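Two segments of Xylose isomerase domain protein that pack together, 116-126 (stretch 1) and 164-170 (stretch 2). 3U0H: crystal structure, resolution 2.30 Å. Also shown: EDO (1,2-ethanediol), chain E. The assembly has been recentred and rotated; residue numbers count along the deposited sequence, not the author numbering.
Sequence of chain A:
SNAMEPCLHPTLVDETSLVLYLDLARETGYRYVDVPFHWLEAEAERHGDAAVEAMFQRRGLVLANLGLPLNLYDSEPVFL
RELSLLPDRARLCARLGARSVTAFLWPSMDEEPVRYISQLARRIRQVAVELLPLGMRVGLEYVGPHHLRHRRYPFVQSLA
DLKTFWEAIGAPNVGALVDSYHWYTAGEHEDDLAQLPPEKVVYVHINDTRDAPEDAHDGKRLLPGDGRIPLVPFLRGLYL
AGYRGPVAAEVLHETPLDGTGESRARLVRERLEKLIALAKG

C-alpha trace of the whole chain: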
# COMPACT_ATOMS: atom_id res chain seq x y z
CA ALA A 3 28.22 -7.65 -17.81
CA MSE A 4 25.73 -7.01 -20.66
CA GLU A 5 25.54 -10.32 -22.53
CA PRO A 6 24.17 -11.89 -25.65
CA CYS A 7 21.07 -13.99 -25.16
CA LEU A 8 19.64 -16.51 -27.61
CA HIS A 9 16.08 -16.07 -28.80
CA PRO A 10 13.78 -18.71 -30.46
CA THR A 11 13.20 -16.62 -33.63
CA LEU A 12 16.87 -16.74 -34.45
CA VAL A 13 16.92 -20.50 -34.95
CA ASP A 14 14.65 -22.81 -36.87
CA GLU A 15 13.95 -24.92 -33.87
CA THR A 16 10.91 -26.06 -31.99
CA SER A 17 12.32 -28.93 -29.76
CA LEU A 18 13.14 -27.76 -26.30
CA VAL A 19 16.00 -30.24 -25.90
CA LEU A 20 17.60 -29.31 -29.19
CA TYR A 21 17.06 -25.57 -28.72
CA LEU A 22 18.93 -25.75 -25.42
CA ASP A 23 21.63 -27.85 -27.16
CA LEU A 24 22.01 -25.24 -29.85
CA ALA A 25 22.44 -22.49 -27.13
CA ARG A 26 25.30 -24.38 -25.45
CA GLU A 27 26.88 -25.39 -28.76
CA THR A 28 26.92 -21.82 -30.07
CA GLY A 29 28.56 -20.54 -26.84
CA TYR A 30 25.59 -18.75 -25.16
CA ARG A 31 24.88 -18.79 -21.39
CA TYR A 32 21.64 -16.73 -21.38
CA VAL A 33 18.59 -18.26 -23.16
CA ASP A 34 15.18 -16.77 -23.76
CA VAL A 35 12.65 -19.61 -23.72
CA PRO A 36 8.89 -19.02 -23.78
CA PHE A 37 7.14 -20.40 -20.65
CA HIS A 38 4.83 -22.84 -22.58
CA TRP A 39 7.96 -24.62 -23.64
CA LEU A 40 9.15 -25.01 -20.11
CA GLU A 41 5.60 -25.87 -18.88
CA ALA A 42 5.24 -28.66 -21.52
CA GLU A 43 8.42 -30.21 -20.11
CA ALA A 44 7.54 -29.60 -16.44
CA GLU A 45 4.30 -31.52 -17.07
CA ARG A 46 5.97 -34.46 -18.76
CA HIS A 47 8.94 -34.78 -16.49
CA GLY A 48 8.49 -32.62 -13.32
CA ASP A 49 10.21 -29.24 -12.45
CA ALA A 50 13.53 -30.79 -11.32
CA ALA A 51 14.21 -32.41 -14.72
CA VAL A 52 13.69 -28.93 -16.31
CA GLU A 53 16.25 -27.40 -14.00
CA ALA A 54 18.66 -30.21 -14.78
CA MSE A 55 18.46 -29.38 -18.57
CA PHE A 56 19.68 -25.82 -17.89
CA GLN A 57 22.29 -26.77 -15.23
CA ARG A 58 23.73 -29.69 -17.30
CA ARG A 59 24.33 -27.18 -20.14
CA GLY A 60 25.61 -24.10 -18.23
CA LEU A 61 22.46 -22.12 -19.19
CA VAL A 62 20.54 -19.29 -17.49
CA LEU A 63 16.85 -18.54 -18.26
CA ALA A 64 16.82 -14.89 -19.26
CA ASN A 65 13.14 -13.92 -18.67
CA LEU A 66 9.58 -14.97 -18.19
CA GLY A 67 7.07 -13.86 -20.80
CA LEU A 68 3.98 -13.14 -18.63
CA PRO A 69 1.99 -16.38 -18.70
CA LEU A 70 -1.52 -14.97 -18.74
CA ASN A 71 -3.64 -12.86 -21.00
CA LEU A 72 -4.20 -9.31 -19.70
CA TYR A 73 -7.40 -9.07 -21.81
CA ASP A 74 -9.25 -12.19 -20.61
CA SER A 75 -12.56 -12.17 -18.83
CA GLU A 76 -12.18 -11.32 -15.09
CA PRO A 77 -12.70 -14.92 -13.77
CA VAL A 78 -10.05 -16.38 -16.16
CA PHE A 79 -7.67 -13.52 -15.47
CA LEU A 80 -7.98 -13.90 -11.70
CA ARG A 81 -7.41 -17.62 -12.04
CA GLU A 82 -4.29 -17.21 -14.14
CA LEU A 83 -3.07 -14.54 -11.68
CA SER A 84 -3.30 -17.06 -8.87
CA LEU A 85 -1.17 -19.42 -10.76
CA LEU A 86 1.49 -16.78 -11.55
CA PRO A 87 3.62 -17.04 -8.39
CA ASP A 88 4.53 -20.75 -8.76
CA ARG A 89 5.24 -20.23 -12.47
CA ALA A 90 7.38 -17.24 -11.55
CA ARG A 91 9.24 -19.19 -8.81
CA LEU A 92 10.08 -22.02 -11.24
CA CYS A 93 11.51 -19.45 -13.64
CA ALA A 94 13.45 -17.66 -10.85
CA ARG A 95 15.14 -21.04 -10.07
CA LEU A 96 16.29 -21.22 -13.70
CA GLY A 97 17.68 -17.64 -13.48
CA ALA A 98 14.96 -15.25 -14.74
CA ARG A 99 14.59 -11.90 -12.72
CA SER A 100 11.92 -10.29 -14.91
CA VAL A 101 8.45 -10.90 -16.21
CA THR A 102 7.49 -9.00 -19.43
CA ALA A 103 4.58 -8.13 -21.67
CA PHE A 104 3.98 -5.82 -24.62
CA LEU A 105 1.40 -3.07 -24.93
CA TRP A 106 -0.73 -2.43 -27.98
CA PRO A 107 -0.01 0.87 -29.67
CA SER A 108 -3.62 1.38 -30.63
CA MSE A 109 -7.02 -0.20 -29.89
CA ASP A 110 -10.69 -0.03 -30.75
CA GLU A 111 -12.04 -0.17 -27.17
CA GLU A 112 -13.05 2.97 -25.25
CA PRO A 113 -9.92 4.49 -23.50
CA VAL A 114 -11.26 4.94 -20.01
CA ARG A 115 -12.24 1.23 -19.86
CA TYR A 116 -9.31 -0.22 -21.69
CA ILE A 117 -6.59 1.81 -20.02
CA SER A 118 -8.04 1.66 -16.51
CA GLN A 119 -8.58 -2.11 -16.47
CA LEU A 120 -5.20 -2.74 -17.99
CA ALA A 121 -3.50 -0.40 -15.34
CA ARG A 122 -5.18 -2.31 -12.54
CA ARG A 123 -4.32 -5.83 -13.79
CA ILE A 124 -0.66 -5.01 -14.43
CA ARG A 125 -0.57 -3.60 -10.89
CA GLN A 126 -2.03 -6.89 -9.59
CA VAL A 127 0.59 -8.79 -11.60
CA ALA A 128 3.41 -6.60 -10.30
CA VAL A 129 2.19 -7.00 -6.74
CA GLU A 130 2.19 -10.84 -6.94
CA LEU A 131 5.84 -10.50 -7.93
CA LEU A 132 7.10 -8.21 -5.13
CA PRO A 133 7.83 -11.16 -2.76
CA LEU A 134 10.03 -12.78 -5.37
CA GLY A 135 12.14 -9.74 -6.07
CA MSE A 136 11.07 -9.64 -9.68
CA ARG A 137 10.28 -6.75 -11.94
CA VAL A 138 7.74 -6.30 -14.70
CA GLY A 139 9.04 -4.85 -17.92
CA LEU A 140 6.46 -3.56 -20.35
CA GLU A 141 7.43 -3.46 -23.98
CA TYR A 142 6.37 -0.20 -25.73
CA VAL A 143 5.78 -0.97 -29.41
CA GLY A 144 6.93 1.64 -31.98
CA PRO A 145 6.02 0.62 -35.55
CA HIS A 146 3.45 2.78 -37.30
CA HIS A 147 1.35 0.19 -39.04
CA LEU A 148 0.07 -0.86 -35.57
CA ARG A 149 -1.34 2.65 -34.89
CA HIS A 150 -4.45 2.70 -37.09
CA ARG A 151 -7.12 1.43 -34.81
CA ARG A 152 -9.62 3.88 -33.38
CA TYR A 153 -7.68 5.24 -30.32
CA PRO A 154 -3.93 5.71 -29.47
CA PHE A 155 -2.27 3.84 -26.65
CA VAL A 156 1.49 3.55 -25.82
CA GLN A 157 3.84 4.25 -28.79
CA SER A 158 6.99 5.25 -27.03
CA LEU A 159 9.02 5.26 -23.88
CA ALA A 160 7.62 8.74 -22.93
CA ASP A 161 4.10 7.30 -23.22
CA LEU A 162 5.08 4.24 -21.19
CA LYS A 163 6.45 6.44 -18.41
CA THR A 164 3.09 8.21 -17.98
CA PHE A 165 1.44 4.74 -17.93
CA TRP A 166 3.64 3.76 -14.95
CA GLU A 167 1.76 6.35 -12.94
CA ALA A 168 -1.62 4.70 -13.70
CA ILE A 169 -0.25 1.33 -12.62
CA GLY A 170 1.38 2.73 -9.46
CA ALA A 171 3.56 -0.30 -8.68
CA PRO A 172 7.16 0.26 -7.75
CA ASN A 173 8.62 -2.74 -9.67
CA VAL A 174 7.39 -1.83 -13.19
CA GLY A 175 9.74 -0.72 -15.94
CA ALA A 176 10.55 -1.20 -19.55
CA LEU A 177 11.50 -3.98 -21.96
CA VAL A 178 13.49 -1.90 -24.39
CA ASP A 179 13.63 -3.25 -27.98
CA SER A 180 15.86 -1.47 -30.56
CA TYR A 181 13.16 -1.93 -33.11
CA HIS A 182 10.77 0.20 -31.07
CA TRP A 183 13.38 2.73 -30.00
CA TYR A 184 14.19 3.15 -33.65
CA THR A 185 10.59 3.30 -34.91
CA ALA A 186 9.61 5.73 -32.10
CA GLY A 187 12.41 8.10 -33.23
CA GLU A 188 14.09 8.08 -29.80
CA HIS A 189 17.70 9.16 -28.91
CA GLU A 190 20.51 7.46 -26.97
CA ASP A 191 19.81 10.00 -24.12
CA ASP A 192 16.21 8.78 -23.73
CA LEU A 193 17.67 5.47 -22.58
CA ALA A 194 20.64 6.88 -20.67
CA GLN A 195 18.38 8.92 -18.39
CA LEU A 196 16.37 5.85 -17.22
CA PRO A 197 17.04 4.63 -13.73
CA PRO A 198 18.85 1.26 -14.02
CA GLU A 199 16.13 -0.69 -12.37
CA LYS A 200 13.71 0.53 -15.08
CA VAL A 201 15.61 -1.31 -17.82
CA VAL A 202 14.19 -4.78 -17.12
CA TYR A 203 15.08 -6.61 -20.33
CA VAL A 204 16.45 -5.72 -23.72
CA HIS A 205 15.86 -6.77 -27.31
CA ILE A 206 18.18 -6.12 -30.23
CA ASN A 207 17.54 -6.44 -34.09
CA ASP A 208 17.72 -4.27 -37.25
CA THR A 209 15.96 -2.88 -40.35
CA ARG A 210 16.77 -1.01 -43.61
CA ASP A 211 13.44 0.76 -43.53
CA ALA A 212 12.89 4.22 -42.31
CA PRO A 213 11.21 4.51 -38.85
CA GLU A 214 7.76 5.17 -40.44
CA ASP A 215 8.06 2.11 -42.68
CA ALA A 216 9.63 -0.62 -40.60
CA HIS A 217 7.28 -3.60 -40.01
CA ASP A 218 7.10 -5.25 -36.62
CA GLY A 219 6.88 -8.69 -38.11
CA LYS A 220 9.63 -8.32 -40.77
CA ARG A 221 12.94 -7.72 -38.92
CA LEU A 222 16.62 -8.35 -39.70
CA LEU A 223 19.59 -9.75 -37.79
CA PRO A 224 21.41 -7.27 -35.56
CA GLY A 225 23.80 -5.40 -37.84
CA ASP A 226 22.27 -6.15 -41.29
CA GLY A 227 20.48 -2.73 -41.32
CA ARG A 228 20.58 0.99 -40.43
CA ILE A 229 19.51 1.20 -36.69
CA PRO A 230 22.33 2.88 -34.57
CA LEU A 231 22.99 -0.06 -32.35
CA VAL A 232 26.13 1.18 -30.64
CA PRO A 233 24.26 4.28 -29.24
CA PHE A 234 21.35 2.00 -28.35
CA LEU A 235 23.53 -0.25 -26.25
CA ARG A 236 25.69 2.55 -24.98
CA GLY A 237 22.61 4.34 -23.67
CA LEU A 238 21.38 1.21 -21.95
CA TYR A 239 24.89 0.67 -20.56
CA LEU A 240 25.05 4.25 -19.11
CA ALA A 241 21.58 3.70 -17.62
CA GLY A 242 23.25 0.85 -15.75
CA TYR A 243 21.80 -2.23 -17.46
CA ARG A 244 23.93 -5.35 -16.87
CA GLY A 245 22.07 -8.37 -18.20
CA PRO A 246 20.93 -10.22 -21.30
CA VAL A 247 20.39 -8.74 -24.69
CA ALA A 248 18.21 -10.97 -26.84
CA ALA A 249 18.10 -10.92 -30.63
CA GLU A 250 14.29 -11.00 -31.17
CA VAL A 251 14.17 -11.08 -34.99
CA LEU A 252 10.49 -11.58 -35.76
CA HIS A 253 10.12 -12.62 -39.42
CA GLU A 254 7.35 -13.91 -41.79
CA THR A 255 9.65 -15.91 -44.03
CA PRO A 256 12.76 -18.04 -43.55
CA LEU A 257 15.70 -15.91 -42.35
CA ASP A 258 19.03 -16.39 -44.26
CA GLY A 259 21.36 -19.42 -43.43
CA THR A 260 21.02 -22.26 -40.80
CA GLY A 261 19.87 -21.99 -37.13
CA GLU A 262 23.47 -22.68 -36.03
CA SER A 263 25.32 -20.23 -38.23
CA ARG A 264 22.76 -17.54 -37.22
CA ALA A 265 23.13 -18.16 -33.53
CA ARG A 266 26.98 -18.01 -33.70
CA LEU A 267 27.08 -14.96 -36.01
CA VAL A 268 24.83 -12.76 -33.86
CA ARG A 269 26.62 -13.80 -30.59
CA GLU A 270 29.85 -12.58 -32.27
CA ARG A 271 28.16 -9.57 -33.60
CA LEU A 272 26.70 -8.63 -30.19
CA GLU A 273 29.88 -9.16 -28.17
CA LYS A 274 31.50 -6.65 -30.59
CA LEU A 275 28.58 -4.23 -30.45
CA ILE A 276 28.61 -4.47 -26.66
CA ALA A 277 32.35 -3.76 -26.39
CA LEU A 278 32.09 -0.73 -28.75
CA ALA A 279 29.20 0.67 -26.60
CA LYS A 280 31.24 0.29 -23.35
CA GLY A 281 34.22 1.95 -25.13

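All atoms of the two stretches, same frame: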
# COMPACT_ATOMS: atom_id res chain seq x y z
N TYR A 116 -10.35 0.65 -21.25
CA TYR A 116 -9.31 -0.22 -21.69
C TYR A 116 -8.09 0.05 -20.84
O TYR A 116 -7.49 -0.86 -20.29
CB TYR A 116 -9.00 0.10 -23.14
CG TYR A 116 -7.85 -0.64 -23.71
CD1 TYR A 116 -6.59 -0.13 -23.67
CD2 TYR A 116 -8.03 -1.86 -24.33
CE1 TYR A 116 -5.53 -0.81 -24.23
CE2 TYR A 116 -6.96 -2.55 -24.90
CZ TYR A 116 -5.71 -2.00 -24.85
OH TYR A 116 -4.62 -2.69 -25.38
N ILE A 117 -7.77 1.33 -20.71
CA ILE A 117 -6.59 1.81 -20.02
C ILE A 117 -6.71 1.58 -18.52
O ILE A 117 -5.75 1.16 -17.91
CB ILE A 117 -6.29 3.32 -20.27
CG1 ILE A 117 -6.06 3.56 -21.76
CG2 ILE A 117 -5.08 3.79 -19.52
CD1 ILE A 117 -5.71 4.99 -22.21
N SER A 118 -7.88 1.84 -17.94
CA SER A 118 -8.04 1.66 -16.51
C SER A 118 -7.93 0.18 -16.07
O SER A 118 -7.23 -0.13 -15.07
CB SER A 118 -9.39 2.18 -16.05
OG SER A 118 -9.57 3.53 -16.37
N GLN A 119 -8.61 -0.72 -16.82
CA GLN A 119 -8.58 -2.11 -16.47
C GLN A 119 -7.14 -2.62 -16.63
O GLN A 119 -6.61 -3.37 -15.77
CB GLN A 119 -9.54 -2.94 -17.32
CG GLN A 119 -9.55 -4.37 -16.90
CD GLN A 119 -10.48 -5.26 -17.72
OE1 GLN A 119 -10.06 -5.90 -18.72
NE2 GLN A 119 -11.69 -5.34 -17.28
N LEU A 120 -6.54 -2.26 -17.74
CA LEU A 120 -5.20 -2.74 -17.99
C LEU A 120 -4.20 -2.23 -16.87
O LEU A 120 -3.36 -2.99 -16.38
CB LEU A 120 -4.76 -2.39 -19.42
CG LEU A 120 -3.37 -2.89 -19.80
CD1 LEU A 120 -3.39 -4.39 -19.93
CD2 LEU A 120 -2.87 -2.23 -21.09
N ALA A 121 -4.33 -0.97 -16.44
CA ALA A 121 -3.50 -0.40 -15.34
C ALA A 121 -3.67 -1.26 -14.11
O ALA A 121 -2.69 -1.65 -13.45
CB ALA A 121 -3.87 1.05 -15.02
N ARG A 122 -4.90 -1.60 -13.80
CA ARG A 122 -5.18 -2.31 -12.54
C ARG A 122 -4.66 -3.76 -12.56
O ARG A 122 -4.24 -4.28 -11.55
CB ARG A 122 -6.67 -2.25 -12.21
CG ARG A 122 -7.06 -3.01 -10.95
CD ARG A 122 -7.50 -4.45 -11.23
NE ARG A 122 -8.61 -4.61 -12.19
CZ ARG A 122 -9.09 -5.79 -12.61
NH1 ARG A 122 -8.56 -6.95 -12.22
NH2 ARG A 122 -10.13 -5.80 -13.44
N ARG A 123 -4.73 -4.42 -13.69
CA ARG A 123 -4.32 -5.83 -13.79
C ARG A 123 -2.80 -6.01 -13.80
O ARG A 123 -2.27 -7.00 -13.31
CB ARG A 123 -4.91 -6.45 -15.07
CG ARG A 123 -6.40 -6.70 -15.01
CD ARG A 123 -6.94 -7.35 -16.27
NE ARG A 123 -8.31 -7.80 -16.15
CZ ARG A 123 -8.92 -8.58 -17.05
NH1 ARG A 123 -8.26 -9.04 -18.15
NH2 ARG A 123 -10.19 -8.92 -16.87
N ILE A 124 -2.12 -5.06 -14.41
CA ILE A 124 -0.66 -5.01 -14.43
C ILE A 124 -0.15 -4.75 -13.03
O ILE A 124 0.85 -5.33 -12.63
CB ILE A 124 -0.13 -3.92 -15.42
CG1 ILE A 124 -0.46 -4.34 -16.88
CG2 ILE A 124 1.39 -3.76 -15.27
CD1 ILE A 124 -0.01 -3.41 -18.00
N ARG A 125 -0.86 -3.90 -12.29
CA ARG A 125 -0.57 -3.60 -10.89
C ARG A 125 -0.69 -4.89 -10.08
O ARG A 125 0.19 -5.23 -9.26
CB ARG A 125 -1.55 -2.54 -10.37
CG ARG A 125 -1.41 -2.21 -8.90
CD ARG A 125 -2.64 -1.39 -8.41
NE ARG A 125 -2.88 -0.28 -9.31
CZ ARG A 125 -4.04 0.30 -9.63
NH1 ARG A 125 -5.18 -0.05 -9.10
NH2 ARG A 125 -4.00 1.30 -10.54
N GLN A 126 -1.81 -5.59 -10.26
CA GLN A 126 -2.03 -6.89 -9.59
C GLN A 126 -0.90 -7.87 -9.96
O GLN A 126 -0.39 -8.57 -9.11
CB GLN A 126 -3.40 -7.44 -9.91
CG GLN A 126 -4.56 -6.72 -9.22
CD GLN A 126 -5.93 -7.29 -9.62
OE1 GLN A 126 -6.21 -7.50 -10.79
NE2 GLN A 126 -6.76 -7.54 -8.65
N THR A 164 4.34 7.69 -18.58
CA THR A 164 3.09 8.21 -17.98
C THR A 164 2.24 7.01 -17.54
O THR A 164 1.57 7.06 -16.52
CB THR A 164 2.31 9.12 -18.91
OG1 THR A 164 1.82 8.32 -20.02
CG2 THR A 164 3.23 10.27 -19.44
N PHE A 165 2.32 5.90 -18.24
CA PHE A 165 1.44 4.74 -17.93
C PHE A 165 1.85 4.09 -16.62
O PHE A 165 0.98 3.68 -15.86
CB PHE A 165 1.39 3.78 -19.10
CG PHE A 165 0.44 2.61 -18.93
CD1 PHE A 165 -0.89 2.81 -18.57
CD2 PHE A 165 0.86 1.33 -19.18
CE1 PHE A 165 -1.75 1.75 -18.44
CE2 PHE A 165 -0.01 0.26 -19.01
CZ PHE A 165 -1.32 0.48 -18.65
N TRP A 166 3.16 4.09 -16.30
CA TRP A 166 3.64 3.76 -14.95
C TRP A 166 2.90 4.43 -13.82
O TRP A 166 2.70 3.88 -12.79
CB TRP A 166 5.14 4.05 -14.78
CG TRP A 166 6.04 3.24 -15.69
CD1 TRP A 166 5.73 2.04 -16.34
CD2 TRP A 166 7.43 3.50 -16.01
NE1 TRP A 166 6.79 1.57 -17.03
CE2 TRP A 166 7.84 2.45 -16.94
CE3 TRP A 166 8.32 4.53 -15.71
CZ2 TRP A 166 9.12 2.40 -17.48
CZ3 TRP A 166 9.61 4.46 -16.26
CH2 TRP A 166 10.01 3.41 -17.12
N GLU A 167 2.49 5.65 -13.99
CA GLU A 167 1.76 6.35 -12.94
C GLU A 167 0.38 5.73 -12.73
O GLU A 167 -0.09 5.65 -11.64
CB GLU A 167 1.59 7.82 -13.33
CG GLU A 167 2.89 8.62 -13.51
CD GLU A 167 2.65 10.10 -13.92
OE1 GLU A 167 1.63 10.72 -13.51
OE2 GLU A 167 3.51 10.64 -14.68
N ALA A 168 -0.26 5.29 -13.81
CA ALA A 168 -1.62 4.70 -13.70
C ALA A 168 -1.51 3.42 -12.88
O ALA A 168 -2.30 3.17 -11.97
CB ALA A 168 -2.21 4.43 -15.10
N ILE A 169 -0.48 2.64 -13.21
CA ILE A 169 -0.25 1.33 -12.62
C ILE A 169 0.08 1.49 -11.12
O ILE A 169 -0.43 0.77 -10.29
CB ILE A 169 0.92 0.55 -13.34
CG1 ILE A 169 0.64 0.33 -14.86
CG2 ILE A 169 1.19 -0.76 -12.59
CD1 ILE A 169 1.85 -0.13 -15.75
N GLY A 170 1.00 2.39 -10.81
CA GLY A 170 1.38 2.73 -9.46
C GLY A 170 2.02 1.62 -8.67
O GLY A 170 1.72 1.48 -7.50
C1 EDO E . -2.64 1.97 -6.52
O1 EDO E . -3.31 1.73 -5.29
C2 EDO E . -1.22 1.44 -6.46
O2 EDO E . -0.38 2.50 -6.05

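The two helices cross at -70°, with their axes 8.7 Å apart at closest approach, and bury 382 Å² between them. The CA atoms of Ala 121 and Ile 169 come within 4.6 Å of each other, and the methyl of Ala 121, directed toward the second helix, meets that of Ala 168 with CB to CB at 3.8 Å.

The main protrusion is Phe 165. Its CA-to-CB bond points sideways, but the t rotamer brings the ring nearer to the first helix, where it enters a hollow formed by Ile 117, Leu 120, Ala 121 and Ile 124. Ala 121 provides the low part of this hollow: its backbone N lies 4.0 Å from Phe 165 CZ, while its CB is 4.1 Å from Phe 165 CE1. Around it stand the larger side chains, with Ile 117 CG2 4.1 Å from Phe 165 CE1 and Leu 120 CD2 4.0 Å from Phe 165 CZ. Ile 124 CD1 meets the ring at its edge, 3.8 Å from Phe 165 CE2.

One turn further along, Ile 169 packs against the first helix. Its CD1 lies 3.7 Å from Ile 124 CG2, and its CG2 lies 4.0 Å from Arg 125 CB, so this side chain touches Ile 124 and Arg 125, while Ala 121 O lies 3.9 Å from Ile 169 CA.

Arg 125 reaches the C-terminal end of the second helix, where carbonyls lack further helical amide partners. Its NE donates to Ile 169 O (2.8 Å, nearly linear at 170°) and its NH2 to Ala 168 O (2.9 Å, more bent at 139°), both carbonyls lying near the guanidinium plane. An ethanediol, probably from the crystallisation liquor, covers one guanidinium face, its C1 3.6 Å from Arg 125 NE, while its O2 donates to Gly 170 O at 2.7 Å.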